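Local coordinates for protein nitrite oxidoreductase subunit A (Kuenenia stuttgartiensis, PDB 7B04) that belongs to the molybdopterin oxidoreductase family and carries an iron/sulfur cluster together with a molybdenum atom and two MD1 ligands, at residues B[74-79]-B[90-95]; B[94-99]-B[109-114]. All blocks are in the same frame, centred on the assembly; numbering follows the deposited sequence.

Contact 1: B[74-79]-B[90-95]. With SF4 (iron/sulfur cluster), chain C.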
loop_
_atom_site.group_PDB
_atom_site.type_symbol
_atom_site.label_atom_id
_atom_site.label_comp_id
_atom_site.label_asym_id
_atom_site.label_seq_id
_atom_site.Cartn_x
_atom_site.Cartn_y
_atom_site.Cartn_z
ATOM N N ALA B 74 2.212 11.891 7.542
ATOM C CA ALA B 74 2.931 12.056 8.807
ATOM C C ALA B 74 2.081 11.601 9.992
ATOM O O ALA B 74 1.869 12.337 10.959
ATOM C CB ALA B 74 3.396 13.502 8.987
ATOM N N CYS B 75 1.586 10.370 9.903
ATOM C CA CYS B 75 0.655 9.863 10.901
ATOM C C CYS B 75 1.299 9.803 12.281
ATOM O O CYS B 75 2.497 9.548 12.428
ATOM C CB CYS B 75 0.158 8.473 10.502
ATOM S SG CYS B 75 -0.876 8.443 9.022
ATOM N N ARG B 76 0.474 10.030 13.301
ATOM C CA ARG B 76 0.885 9.881 14.689
ATOM C C ARG B 76 0.567 8.458 15.122
ATOM O O ARG B 76 -0.578 8.007 15.011
ATOM C CB ARG B 76 0.176 10.901 15.577
ATOM C CG ARG B 76 0.450 10.710 17.042
ATOM C CD ARG B 76 1.927 10.838 17.331
ATOM N NE ARG B 76 2.425 12.206 17.270
ATOM C CZ ARG B 76 3.687 12.542 17.513
ATOM N NH1 ARG B 76 4.572 11.611 17.842
ATOM N NH2 ARG B 76 4.066 13.811 17.434
ATOM N N ILE B 77 1.581 7.758 15.617
ATOM C CA ILE B 77 1.562 6.307 15.698
ATOM C C ILE B 77 1.698 5.840 17.140
ATOM O O ILE B 77 2.474 6.410 17.913
ATOM C CB ILE B 77 2.716 5.765 14.834
ATOM C CG1 ILE B 77 2.578 6.276 13.397
ATOM C CG2 ILE B 77 2.755 4.295 14.885
ATOM C CD1 ILE B 77 1.903 5.325 12.463
ATOM N N ARG B 78 0.951 4.790 17.497
ATOM C CA ARG B 78 1.063 4.132 18.799
ATOM C C ARG B 78 1.462 2.673 18.590
ATOM O O ARG B 78 0.684 1.887 18.037
ATOM C CB ARG B 78 -0.242 4.226 19.589
ATOM C CG ARG B 78 -0.152 3.586 20.964
ATOM C CD ARG B 78 -1.389 3.846 21.806
ATOM N NE ARG B 78 -1.540 5.258 22.143
ATOM C CZ ARG B 78 -0.863 5.877 23.106
ATOM N NH1 ARG B 78 0.021 5.211 23.835
ATOM N NH2 ARG B 78 -1.070 7.166 23.339
ATOM N N ALA B 79 2.660 2.311 19.039
ATOM C CA ALA B 79 3.192 0.963 18.899
ATOM C C ALA B 79 3.160 0.242 20.244
ATOM O O ALA B 79 3.332 0.862 21.297
ATOM C CB ALA B 79 4.623 0.985 18.351
ATOM N N GLU B 90 -0.612 0.460 16.245
ATOM C CA GLU B 90 -2.046 0.728 16.035
ATOM C C GLU B 90 -2.255 2.222 15.945
ATOM O O GLU B 90 -1.384 2.965 16.329
ATOM C CB GLU B 90 -2.907 0.197 17.167
ATOM C CG GLU B 90 -4.376 0.169 16.813
ATOM C CD GLU B 90 -5.282 -0.638 17.698
ATOM O OE1 GLU B 90 -6.390 -0.225 17.888
ATOM O OE2 GLU B 90 -4.870 -1.669 18.169
ATOM N N GLN B 91 -3.372 2.628 15.384
ATOM C CA GLN B 91 -3.666 4.050 15.342
ATOM C C GLN B 91 -3.824 4.592 16.755
ATOM O O GLN B 91 -4.195 3.871 17.686
ATOM C CB GLN B 91 -4.942 4.327 14.552
ATOM C CG GLN B 91 -4.839 4.066 13.066
ATOM C CD GLN B 91 -5.135 2.626 12.714
ATOM O OE1 GLN B 91 -5.328 1.787 13.593
ATOM N NE2 GLN B 91 -5.197 2.336 11.421
ATOM N N ASN B 92 -3.518 5.874 16.915
ATOM C CA ASN B 92 -3.602 6.482 18.232
ATOM C C ASN B 92 -5.021 6.895 18.591
ATOM O O ASN B 92 -5.338 6.985 19.782
ATOM C CB ASN B 92 -2.675 7.697 18.309
ATOM C CG ASN B 92 -2.149 7.939 19.708
ATOM O OD1 ASN B 92 -2.346 7.121 20.606
ATOM N ND2 ASN B 92 -1.477 9.067 19.901
ATOM N N TYR B 93 -5.882 7.117 17.597
ATOM C CA TYR B 93 -7.234 7.631 17.815
ATOM C C TYR B 93 -7.171 8.893 18.677
ATOM O O TYR B 93 -7.718 8.970 19.779
ATOM C CB TYR B 93 -8.137 6.560 18.435
ATOM C CG TYR B 93 -8.634 5.532 17.440
ATOM C CD1 TYR B 93 -9.840 5.708 16.770
ATOM C CD2 TYR B 93 -7.897 4.385 17.167
ATOM C CE1 TYR B 93 -10.297 4.772 15.859
ATOM C CE2 TYR B 93 -8.347 3.444 16.257
ATOM C CZ TYR B 93 -9.546 3.643 15.607
ATOM O OH TYR B 93 -10.000 2.713 14.700
ATOM N N ASP B 94 -6.457 9.887 18.145
ATOM C CA ASP B 94 -6.075 11.073 18.895
ATOM C C ASP B 94 -6.472 12.398 18.258
ATOM O O ASP B 94 -6.180 13.450 18.838
ATOM C CB ASP B 94 -4.556 11.079 19.090
ATOM C CG ASP B 94 -3.813 10.936 17.773
ATOM O OD1 ASP B 94 -4.471 10.655 16.746
ATOM O OD2 ASP B 94 -2.577 11.102 17.759
ATOM N N HIS B 95 -7.124 12.386 17.096
ATOM C CA HIS B 95 -7.338 13.630 16.364
ATOM C C HIS B 95 -8.282 14.575 17.097
ATOM O O HIS B 95 -8.149 15.797 16.963
ATOM C CB HIS B 95 -7.845 13.323 14.962
ATOM C CG HIS B 95 -6.857 12.566 14.131
ATOM N ND1 HIS B 95 -6.826 11.190 14.082
ATOM C CD2 HIS B 95 -5.848 12.994 13.336
ATOM C CE1 HIS B 95 -5.849 10.803 13.283
ATOM N NE2 HIS B 95 -5.238 11.878 12.819
HETATM FE FE1 SF4 C . 2.168 6.915 5.580
HETATM FE FE2 SF4 C . 3.104 5.951 7.958
HETATM FE FE3 SF4 C . 0.903 4.818 6.792
HETATM FE FE4 SF4 C . 0.730 7.318 7.875
HETATM S S1 SF4 C . 1.162 5.375 8.980
HETATM S S2 SF4 C . -0.083 6.644 5.854
HETATM S S3 SF4 C . 2.797 8.141 7.397
HETATM S S4 SF4 C . 3.031 4.847 5.964
#
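R76 and R78 of segment 74-79 meet N92, D94 and E90 of segment 90-95 where strand 76-82 pairs with the end of strand 85-91 and the loop after it, in a largely buried contact. Ahead of them, C75 binds the iron/sulfur cluster, its SG 2.3 Å from FE4. R76 follows with CG anti to the backbone N (chi1 174°), which brings this methylene 3.1 Å from OD2 of D94 and alongside the amide of N92. Bends at chi2 and chi3 then lead the guanidinium away, to a hydrogen bond between NH2 and O of I719. OD2 of D94 is gripped by two donors, ND2 of N92, which comes from above the carboxylate plane, and OH of Y98. I77 points its CB away from 90-95 and lays CD1 3.6 Å from S1 of the cluster. At R78 the backbones form a hydrogen-bonded antiparallel pair with E90: R78 N lies 3.2 Å from E90 O, and E90 N 2.6 Å from R78 O. The R78 chain turns at chi3 (-66°), setting NE to donate a hydrogen bond to OD1 of N92 (NE to OD1 2.5 Å), which sits at the guanidinium edge, tilted 20° from its plane; NH2 adds a weak bond to the same oxygen, while NH1 goes to T62 OG1. E90 OE2 forms salt bridges with R257 and R241 of the subunit B chain. This is a beta hairpin flanking the cysteine-ligated iron/sulfur site of a molybdopterin oxidoreductase.

Contact 2: B[94-99]-B[109-114]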
loop_
_atom_site.group_PDB
_atom_site.type_symbol
_atom_site.label_atom_id
_atom_site.label_comp_id
_atom_site.label_asym_id
_atom_site.label_seq_id
_atom_site.Cartn_x
_atom_site.Cartn_y
_atom_site.Cartn_z
ATOM N N ASP B 94 -6.457 9.887 18.145
ATOM C CA ASP B 94 -6.075 11.073 18.895
ATOM C C ASP B 94 -6.472 12.398 18.258
ATOM O O ASP B 94 -6.180 13.450 18.838
ATOM C CB ASP B 94 -4.556 11.079 19.090
ATOM C CG ASP B 94 -3.813 10.936 17.773
ATOM O OD1 ASP B 94 -4.471 10.655 16.746
ATOM O OD2 ASP B 94 -2.577 11.102 17.759
ATOM N N HIS B 95 -7.124 12.386 17.096
ATOM C CA HIS B 95 -7.338 13.630 16.364
ATOM C C HIS B 95 -8.282 14.575 17.097
ATOM O O HIS B 95 -8.149 15.797 16.963
ATOM C CB HIS B 95 -7.845 13.323 14.962
ATOM C CG HIS B 95 -6.857 12.566 14.131
ATOM N ND1 HIS B 95 -6.826 11.190 14.082
ATOM C CD2 HIS B 95 -5.848 12.994 13.336
ATOM C CE1 HIS B 95 -5.849 10.803 13.283
ATOM N NE2 HIS B 95 -5.238 11.878 12.819
ATOM N N GLN B 96 -9.247 14.034 17.845
ATOM C CA GLN B 96 -10.097 14.865 18.693
ATOM C C GLN B 96 -9.279 15.798 19.578
ATOM O O GLN B 96 -9.713 16.917 19.873
ATOM C CB GLN B 96 -11.002 13.982 19.553
ATOM C CG GLN B 96 -10.270 13.078 20.535
ATOM C CD GLN B 96 -9.895 11.739 19.932
ATOM O OE1 GLN B 96 -9.876 11.573 18.711
ATOM N NE2 GLN B 96 -9.593 10.773 20.789
ATOM N N ASN B 97 -8.101 15.355 20.012
ATOM C CA ASN B 97 -7.292 16.098 20.966
ATOM C C ASN B 97 -6.380 17.129 20.316
ATOM O O ASN B 97 -5.790 17.945 21.033
ATOM C CB ASN B 97 -6.451 15.129 21.800
ATOM C CG ASN B 97 -7.303 14.164 22.603
ATOM O OD1 ASN B 97 -8.333 14.545 23.158
ATOM N ND2 ASN B 97 -6.877 12.906 22.667
ATOM N N TYR B 98 -6.253 17.131 18.990
ATOM C CA TYR B 98 -5.367 18.094 18.348
ATOM C C TYR B 98 -5.960 19.500 18.436
ATOM O O TYR B 98 -7.158 19.694 18.217
ATOM C CB TYR B 98 -5.134 17.720 16.881
ATOM C CG TYR B 98 -4.397 16.416 16.646
ATOM C CD1 TYR B 98 -3.884 15.673 17.703
ATOM C CD2 TYR B 98 -4.209 15.935 15.358
ATOM C CE1 TYR B 98 -3.216 14.481 17.480
ATOM C CE2 TYR B 98 -3.541 14.751 15.124
ATOM C CZ TYR B 98 -3.045 14.028 16.187
ATOM O OH TYR B 98 -2.379 12.849 15.950
ATOM N N SER B 99 -5.110 20.490 18.748
ATOM C CA SER B 99 -5.538 21.877 18.942
ATOM C C SER B 99 -4.359 22.810 18.659
ATOM O O SER B 99 -3.218 22.353 18.527
ATOM C CB SER B 99 -6.107 22.068 20.349
ATOM O OG SER B 99 -5.078 21.975 21.314
ATOM N N ASN B 109 -13.466 13.098 13.307
ATOM C CA ASN B 109 -13.706 12.643 11.944
ATOM C C ASN B 109 -12.415 12.415 11.174
ATOM O O ASN B 109 -12.462 11.898 10.053
ATOM C CB ASN B 109 -14.573 13.649 11.191
ATOM C CG ASN B 109 -15.984 13.743 11.738
ATOM O OD1 ASN B 109 -16.503 12.791 12.321
ATOM N ND2 ASN B 109 -16.613 14.895 11.553
ATOM N N TRP B 110 -11.283 12.713 11.787
ATOM C CA TRP B 110 -9.970 12.573 11.115
ATOM C C TRP B 110 -9.420 11.165 11.337
ATOM O O TRP B 110 -8.505 10.788 10.659
ATOM C CB TRP B 110 -9.019 13.618 11.701
ATOM C CG TRP B 110 -8.971 14.956 11.034
ATOM C CD1 TRP B 110 -9.641 16.071 11.411
ATOM C CD2 TRP B 110 -8.150 15.359 9.927
ATOM N NE1 TRP B 110 -9.326 17.122 10.604
ATOM C CE2 TRP B 110 -8.417 16.713 9.682
ATOM C CE3 TRP B 110 -7.229 14.708 9.109
ATOM C CZ2 TRP B 110 -7.809 17.420 8.659
ATOM C CZ3 TRP B 110 -6.644 15.401 8.083
ATOM C CH2 TRP B 110 -6.927 16.739 7.867
ATOM N N ASN B 111 -10.041 10.416 12.236
ATOM C CA ASN B 111 -9.632 9.065 12.690
ATOM C C ASN B 111 -9.901 8.023 11.608
ATOM O O ASN B 111 -10.726 8.284 10.762
ATOM C CB ASN B 111 -10.406 8.683 13.950
ATOM C CG ASN B 111 -9.915 9.343 15.213
ATOM O OD1 ASN B 111 -8.985 10.107 15.195
ATOM N ND2 ASN B 111 -10.539 9.059 16.325
ATOM N N PRO B 112 -9.349 6.793 11.675
ATOM C CA PRO B 112 -8.068 6.460 12.303
ATOM C C PRO B 112 -6.833 6.949 11.539
ATOM O O PRO B 112 -5.879 7.285 12.123
ATOM C CB PRO B 112 -8.157 4.949 12.433
ATOM C CG PRO B 112 -8.914 4.545 11.237
ATOM C CD PRO B 112 -9.927 5.633 11.051
ATOM N N ARG B 113 -6.911 6.882 10.224
ATOM C CA ARG B 113 -5.886 7.433 9.316
ATOM C C ARG B 113 -4.493 6.803 9.436
ATOM O O ARG B 113 -3.638 7.390 10.039
ATOM C CB ARG B 113 -6.020 8.954 9.384
ATOM C CG ARG B 113 -4.753 9.753 9.204
ATOM C CD ARG B 113 -5.196 11.127 9.537
ATOM N NE ARG B 113 -4.051 11.659 10.186
ATOM C CZ ARG B 113 -3.098 12.235 9.529
ATOM N NH1 ARG B 113 -2.055 12.722 10.164
ATOM N NH2 ARG B 113 -3.216 12.350 8.229
ATOM N N MET B 114 -4.306 5.610 8.889
ATOM C CA MET B 114 -2.996 4.979 8.826
ATOM C C MET B 114 -2.957 4.153 7.543
ATOM O O MET B 114 -3.988 3.921 6.911
ATOM C CB MET B 114 -2.751 4.109 10.068
ATOM C CG MET B 114 -1.341 4.106 10.581
ATOM S SD MET B 114 -1.151 3.470 12.258
ATOM C CE MET B 114 0.324 2.468 12.037
#
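H95 and W110 bring the two backbones closest, with their CA atoms 6.0 Å apart. Residues 95-97 form a 3-10 turn, in which N97 N bonds to D94 O and Y98 N to H95 O, whereas 109-114 has no regular structure and passes through a cis peptide before P112. The imidazole of H95 reaches over to 109-114. Its CG is anti to the carbonyl carbon (chi1 -64°), and ND1 donates to OD1 of N111 at 2.7 Å, the bond lying in both the ring and the carbonyl plane. Segment 109-114 runs into the iron/sulfur pocket through M114, so the histidine ties the turn to a cluster-lining loop of this molybdopterin oxidoreductase. The other ring nitrogen, NE2, accepts from NE of R113 at 2.9 Å, the donor tilted 27° from the ring plane; NH2 of that arginine forms a salt bridge with E316. Over opposite faces of the imidazole, toward its rim, lie OD1 of D94 and the carbonyl O of W110. W110 touches through CB, 3.4 Å from CG of H95; the two near-parallel rings are slid apart and barely overlap, and its NE1 bonds to Y806 OH. ND2 of N111 is hydrogen-bonded to the backbone O of M347 of the subunit B chain.

Coming from the N terminus, after strand 61-66, the chain runs along 76-82 and back along 85-91, completing a three-stranded antiparallel sheet; contact 1 closes this hairpin. Contact 2 comes next: it closes the following loop, which leaves 94-99 and returns through 109-114 ahead of helix 116-119. The two closures are consecutive, neither enclosing the other, and they share only D94 and H95, where contact 1 ends and contact 2 begins. Their centres are about 8 Å apart, and the returning loop packs back on the hairpin: R113 O lies against C75 SG, and M114 against I77 and Q91. Together they join the hairpin to the loop before helix 116-119, both contributing residues to the iron/sulfur pocket.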